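Local atomic coordinates of 2-(hydroxymethyl)glutarate dehydrogenase (Eubacterium barkeri, PDB entry 3CKY), a protein that catalyses the reversible, NAD-dependent interconversion of 2-formylglutarate and (S)-2-hydroxymethylglutarate in the bacterial breakdown of nicotinate. Residues A[185-197]-A[283-297]. Residues are numbered along the deposited sequence; the frame is centred on the assembly and turned at random.
Sequences MASLAEALVLGVK and SAVIKVWEQMTGVSV
Val193 sets its CG2 between Ile286 and Trp289, 3.8 Å from Trp289 CB. Its CG1, anti to the backbone N (chi1 170°), faces Thr293 and Val295 instead. Residues 185-197, the end of the long helix 169-197, and helix 286-293 belong to the all-helical C-terminal domain of this two-domain dehydrogenase. They run roughly parallel; their segment axes come within 8.8 Å and cross at -33°. Ala189 CB lies 3.9 Å from Ile286 CA, and its small side chain is consistent with the close backbones here. At one end Met185 SD rests against CA and CB of Ser283. At the other, the chain turns at Gly294, and Val295 and Val297 pack back onto Val196. Thr293 OG1 holds this turn. It donates to Trp289 O from above the carbonyl plane. It also accepts from Val295 N, which makes an ST turn. A valine in place of Thr293 would lose both bonds and would probably let the Val295 segment shift off Val193 and Val196. Glu290 OE1 accepts from Val297 N on its anti lone pair, and from Ser298 N. Glu190 OE1 and OE2 hydrogen-bond to Thr262 OG1 and Met261 N of a neighbouring subunit. A water donates to Ala186 O and Glu190 OE2, and accepts from Trp289 NE1 at 2.9 Å.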
loop_
_atom_site.group_PDB
_atom_site.type_symbol
_atom_site.label_atom_id
_atom_site.label_comp_id
_atom_site.label_asym_id
_atom_site.label_seq_id
_atom_site.Cartn_x
_atom_site.Cartn_y
_atom_site.Cartn_z
ATOM N N MET A 185 9.190 12.473 -4.489
ATOM C CA MET A 185 8.257 13.581 -4.449
ATOM C C MET A 185 7.069 13.289 -3.535
ATOM O O MET A 185 6.695 14.119 -2.703
ATOM C CB MET A 185 7.765 13.914 -5.849
ATOM C CG MET A 185 6.728 15.076 -5.911
ATOM S SD MET A 185 7.367 16.705 -5.459
ATOM C CE MET A 185 6.496 17.058 -3.928
ATOM N N ALA A 186 6.475 12.112 -3.685
ATOM C CA ALA A 186 5.389 11.702 -2.804
ATOM C C ALA A 186 5.803 11.778 -1.315
ATOM O O ALA A 186 5.040 12.240 -0.473
ATOM C CB ALA A 186 4.903 10.273 -3.174
ATOM N N SER A 187 7.009 11.314 -1.005
ATOM C CA SER A 187 7.522 11.376 0.361
ATOM C C SER A 187 7.706 12.826 0.820
ATOM O O SER A 187 7.350 13.198 1.934
ATOM C CB SER A 187 8.854 10.628 0.459
ATOM O OG SER A 187 8.730 9.265 0.086
ATOM N N LEU A 188 8.253 13.645 -0.066
ATOM C CA LEU A 188 8.462 15.069 0.207
ATOM C C LEU A 188 7.143 15.785 0.529
ATOM O O LEU A 188 7.058 16.593 1.472
ATOM C CB LEU A 188 9.158 15.735 -0.989
ATOM C CG LEU A 188 9.588 17.199 -0.795
ATOM C CD1 LEU A 188 10.581 17.352 0.384
ATOM C CD2 LEU A 188 10.147 17.771 -2.088
ATOM N N ALA A 189 6.111 15.463 -0.238
ATOM C CA ALA A 189 4.799 16.091 -0.077
ATOM C C ALA A 189 4.276 16.014 1.369
ATOM O O ALA A 189 3.956 17.055 1.987
ATOM C CB ALA A 189 3.802 15.464 -1.039
ATOM N N GLU A 190 4.188 14.783 1.895
ATOM C CA GLU A 190 3.687 14.569 3.254
ATOM C C GLU A 190 4.654 15.118 4.314
ATOM O O GLU A 190 4.215 15.653 5.345
ATOM C CB GLU A 190 3.358 13.095 3.500
ATOM C CG GLU A 190 4.576 12.154 3.572
ATOM C CD GLU A 190 4.198 10.682 3.632
ATOM O OE1 GLU A 190 4.714 9.945 4.512
ATOM O OE2 GLU A 190 3.389 10.253 2.784
ATOM N N ALA A 191 5.957 15.009 4.044
ATOM C CA ALA A 191 7.000 15.527 4.944
ATOM C C ALA A 191 6.904 17.026 5.179
ATOM O O ALA A 191 7.056 17.508 6.312
ATOM C CB ALA A 191 8.386 15.188 4.402
ATOM N N LEU A 192 6.686 17.770 4.102
ATOM C CA LEU A 192 6.598 19.224 4.177
ATOM C C LEU A 192 5.351 19.676 4.931
ATOM O O LEU A 192 5.395 20.603 5.733
ATOM C CB LEU A 192 6.628 19.829 2.777
ATOM C CG LEU A 192 7.967 19.739 2.031
ATOM C CD1 LEU A 192 7.818 20.326 0.625
ATOM C CD2 LEU A 192 9.074 20.456 2.804
ATOM N N VAL A 193 4.243 18.995 4.681
ATOM C CA VAL A 193 3.003 19.259 5.399
ATOM C C VAL A 193 3.160 19.005 6.908
ATOM O O VAL A 193 2.694 19.810 7.725
ATOM C CB VAL A 193 1.862 18.407 4.816
ATOM C CG1 VAL A 193 0.605 18.480 5.696
ATOM C CG2 VAL A 193 1.597 18.816 3.353
ATOM N N LEU A 194 3.814 17.890 7.258
ATOM C CA LEU A 194 4.116 17.562 8.650
ATOM C C LEU A 194 4.936 18.662 9.316
ATOM O O LEU A 194 4.611 19.092 10.418
ATOM C CB LEU A 194 4.881 16.240 8.732
ATOM C CG LEU A 194 5.256 15.717 10.147
ATOM C CD1 LEU A 194 4.018 15.430 11.005
ATOM C CD2 LEU A 194 6.169 14.502 10.085
ATOM N N GLY A 195 5.991 19.098 8.627
ATOM C CA GLY A 195 6.899 20.121 9.125
ATOM C C GLY A 195 6.188 21.413 9.411
ATOM O O GLY A 195 6.374 21.978 10.478
ATOM N N VAL A 196 5.363 21.859 8.463
ATOM C CA VAL A 196 4.585 23.079 8.640
ATOM C C VAL A 196 3.655 22.923 9.834
ATOM O O VAL A 196 3.619 23.765 10.716
ATOM C CB VAL A 196 3.806 23.494 7.362
ATOM C CG1 VAL A 196 2.831 24.663 7.676
ATOM C CG2 VAL A 196 4.795 23.889 6.253
ATOM N N LYS A 197 2.942 21.807 9.890
ATOM C CA LYS A 197 2.062 21.542 11.023
ATOM C C LYS A 197 2.802 21.591 12.374
ATOM O O LYS A 197 2.229 22.021 13.381
ATOM C CB LYS A 197 1.382 20.189 10.860
ATOM C CG LYS A 197 0.349 19.887 11.934
ATOM C CD LYS A 197 -0.898 20.746 11.730
ATOM C CE LYS A 197 -1.927 20.537 12.825
ATOM N NZ LYS A 197 -3.285 20.371 12.212
ATOM N N SER A 283 4.598 18.149 -8.499
ATOM C CA SER A 283 4.776 18.574 -7.115
ATOM C C SER A 283 3.485 19.132 -6.514
ATOM O O SER A 283 3.364 19.243 -5.283
ATOM C CB SER A 283 5.896 19.618 -6.996
ATOM O OG SER A 283 5.643 20.790 -7.760
ATOM N N ALA A 284 2.527 19.479 -7.385
ATOM C CA ALA A 284 1.169 19.866 -6.963
ATOM C C ALA A 284 0.458 18.747 -6.208
ATOM O O ALA A 284 -0.562 18.979 -5.602
ATOM C CB ALA A 284 0.328 20.316 -8.165
ATOM N N VAL A 285 0.987 17.533 -6.232
ATOM C CA VAL A 285 0.420 16.435 -5.412
ATOM C C VAL A 285 0.354 16.799 -3.902
ATOM O O VAL A 285 -0.502 16.286 -3.176
ATOM C CB VAL A 285 1.197 15.110 -5.639
ATOM C CG1 VAL A 285 2.552 15.138 -4.920
ATOM C CG2 VAL A 285 0.361 13.921 -5.217
ATOM N N ILE A 286 1.239 17.699 -3.452
ATOM C CA ILE A 286 1.190 18.232 -2.094
ATOM C C ILE A 286 -0.211 18.802 -1.727
ATOM O O ILE A 286 -0.643 18.725 -0.576
ATOM C CB ILE A 286 2.297 19.314 -1.836
ATOM C CG1 ILE A 286 2.499 19.522 -0.330
ATOM C CG2 ILE A 286 1.929 20.665 -2.498
ATOM C CD1 ILE A 286 3.745 20.319 0.057
ATOM N N LYS A 287 -0.902 19.371 -2.715
ATOM C CA LYS A 287 -2.262 19.898 -2.536
ATOM C C LYS A 287 -3.260 18.841 -2.043
ATOM O O LYS A 287 -4.235 19.185 -1.382
ATOM C CB LYS A 287 -2.780 20.475 -3.838
ATOM C CG LYS A 287 -2.056 21.717 -4.323
ATOM C CD LYS A 287 -2.744 22.242 -5.587
ATOM C CE LYS A 287 -1.922 23.292 -6.264
ATOM N NZ LYS A 287 -2.678 23.933 -7.383
ATOM N N VAL A 288 -3.011 17.565 -2.348
ATOM C CA VAL A 288 -3.794 16.456 -1.747
ATOM C C VAL A 288 -3.840 16.543 -0.210
ATOM O O VAL A 288 -4.906 16.458 0.392
ATOM C CB VAL A 288 -3.276 15.060 -2.139
ATOM C CG1 VAL A 288 -4.028 13.967 -1.344
ATOM C CG2 VAL A 288 -3.412 14.832 -3.647
ATOM N N TRP A 289 -2.689 16.754 0.404
ATOM C CA TRP A 289 -2.606 16.796 1.859
ATOM C C TRP A 289 -3.041 18.140 2.439
ATOM O O TRP A 289 -3.657 18.189 3.500
ATOM C CB TRP A 289 -1.184 16.436 2.307
ATOM C CG TRP A 289 -0.722 15.079 1.818
ATOM C CD1 TRP A 289 0.436 14.809 1.169
ATOM C CD2 TRP A 289 -1.431 13.821 1.917
ATOM N NE1 TRP A 289 0.510 13.467 0.863
ATOM C CE2 TRP A 289 -0.624 12.840 1.307
ATOM C CE3 TRP A 289 -2.674 13.439 2.453
ATOM C CZ2 TRP A 289 -1.009 11.490 1.223
ATOM C CZ3 TRP A 289 -3.058 12.102 2.363
ATOM C CH2 TRP A 289 -2.220 11.144 1.756
ATOM N N GLU A 290 -2.736 19.223 1.725
ATOM C CA GLU A 290 -3.173 20.575 2.108
ATOM C C GLU A 290 -4.680 20.658 2.164
ATOM O O GLU A 290 -5.238 21.221 3.100
ATOM C CB GLU A 290 -2.628 21.632 1.135
ATOM C CG GLU A 290 -1.115 21.729 1.177
ATOM C CD GLU A 290 -0.544 22.757 0.226
ATOM O OE1 GLU A 290 0.293 23.572 0.696
ATOM O OE2 GLU A 290 -0.924 22.749 -0.969
ATOM N N GLN A 291 -5.333 20.089 1.164
ATOM C CA GLN A 291 -6.774 20.142 1.109
ATOM C C GLN A 291 -7.362 19.302 2.252
ATOM O O GLN A 291 -8.338 19.705 2.876
ATOM C CB GLN A 291 -7.286 19.666 -0.256
ATOM C CG GLN A 291 -8.810 19.633 -0.394
ATOM C CD GLN A 291 -9.479 20.968 -0.075
ATOM O OE1 GLN A 291 -9.066 22.020 -0.579
ATOM N NE2 GLN A 291 -10.527 20.931 0.761
ATOM N N MET A 292 -6.762 18.151 2.528
ATOM C CA MET A 292 -7.286 17.252 3.551
ATOM C C MET A 292 -7.070 17.776 4.977
ATOM O O MET A 292 -7.897 17.522 5.855
ATOM C CB MET A 292 -6.631 15.878 3.415
ATOM C CG MET A 292 -7.397 14.746 4.073
ATOM S SD MET A 292 -6.555 13.176 3.869
ATOM C CE MET A 292 -6.655 12.922 2.088
ATOM N N THR A 293 -5.977 18.516 5.190
ATOM C CA THR A 293 -5.524 18.897 6.538
ATOM C C THR A 293 -5.792 20.361 6.922
ATOM O O THR A 293 -5.828 20.691 8.107
ATOM C CB THR A 293 -3.973 18.624 6.713
ATOM O OG1 THR A 293 -3.203 19.441 5.809
ATOM C CG2 THR A 293 -3.644 17.132 6.521
ATOM N N GLY A 294 -5.971 21.223 5.906
ATOM C CA GLY A 294 -5.994 22.647 6.093
ATOM C C GLY A 294 -4.618 23.241 6.279
ATOM O O GLY A 294 -4.490 24.418 6.533
ATOM N N VAL A 295 -3.574 22.433 6.166
ATOM C CA VAL A 295 -2.212 22.945 6.308
ATOM C C VAL A 295 -1.791 23.607 4.999
ATOM O O VAL A 295 -2.041 23.079 3.899
ATOM C CB VAL A 295 -1.210 21.837 6.718
ATOM C CG1 VAL A 295 0.215 22.356 6.678
ATOM C CG2 VAL A 295 -1.557 21.310 8.113
ATOM N N SER A 296 -1.198 24.789 5.130
ATOM C CA SER A 296 -0.711 25.537 3.978
ATOM C C SER A 296 0.811 25.468 3.905
ATOM O O SER A 296 1.499 25.899 4.825
ATOM C CB SER A 296 -1.153 27.000 4.045
ATOM O OG SER A 296 -0.622 27.702 2.929
ATOM N N VAL A 297 1.308 24.887 2.818
ATOM C CA VAL A 297 2.730 24.822 2.533
ATOM C C VAL A 297 3.012 25.651 1.283
ATOM O O VAL A 297 3.854 26.565 1.297
ATOM C CB VAL A 297 3.214 23.361 2.302
ATOM C CG1 VAL A 297 4.725 23.326 2.071
ATOM C CG2 VAL A 297 2.831 22.469 3.468
HETATM O O HOH W 1 2.637 11.460 0.578
HETATM O O HOH W 2 -4.595 22.411 10.113
#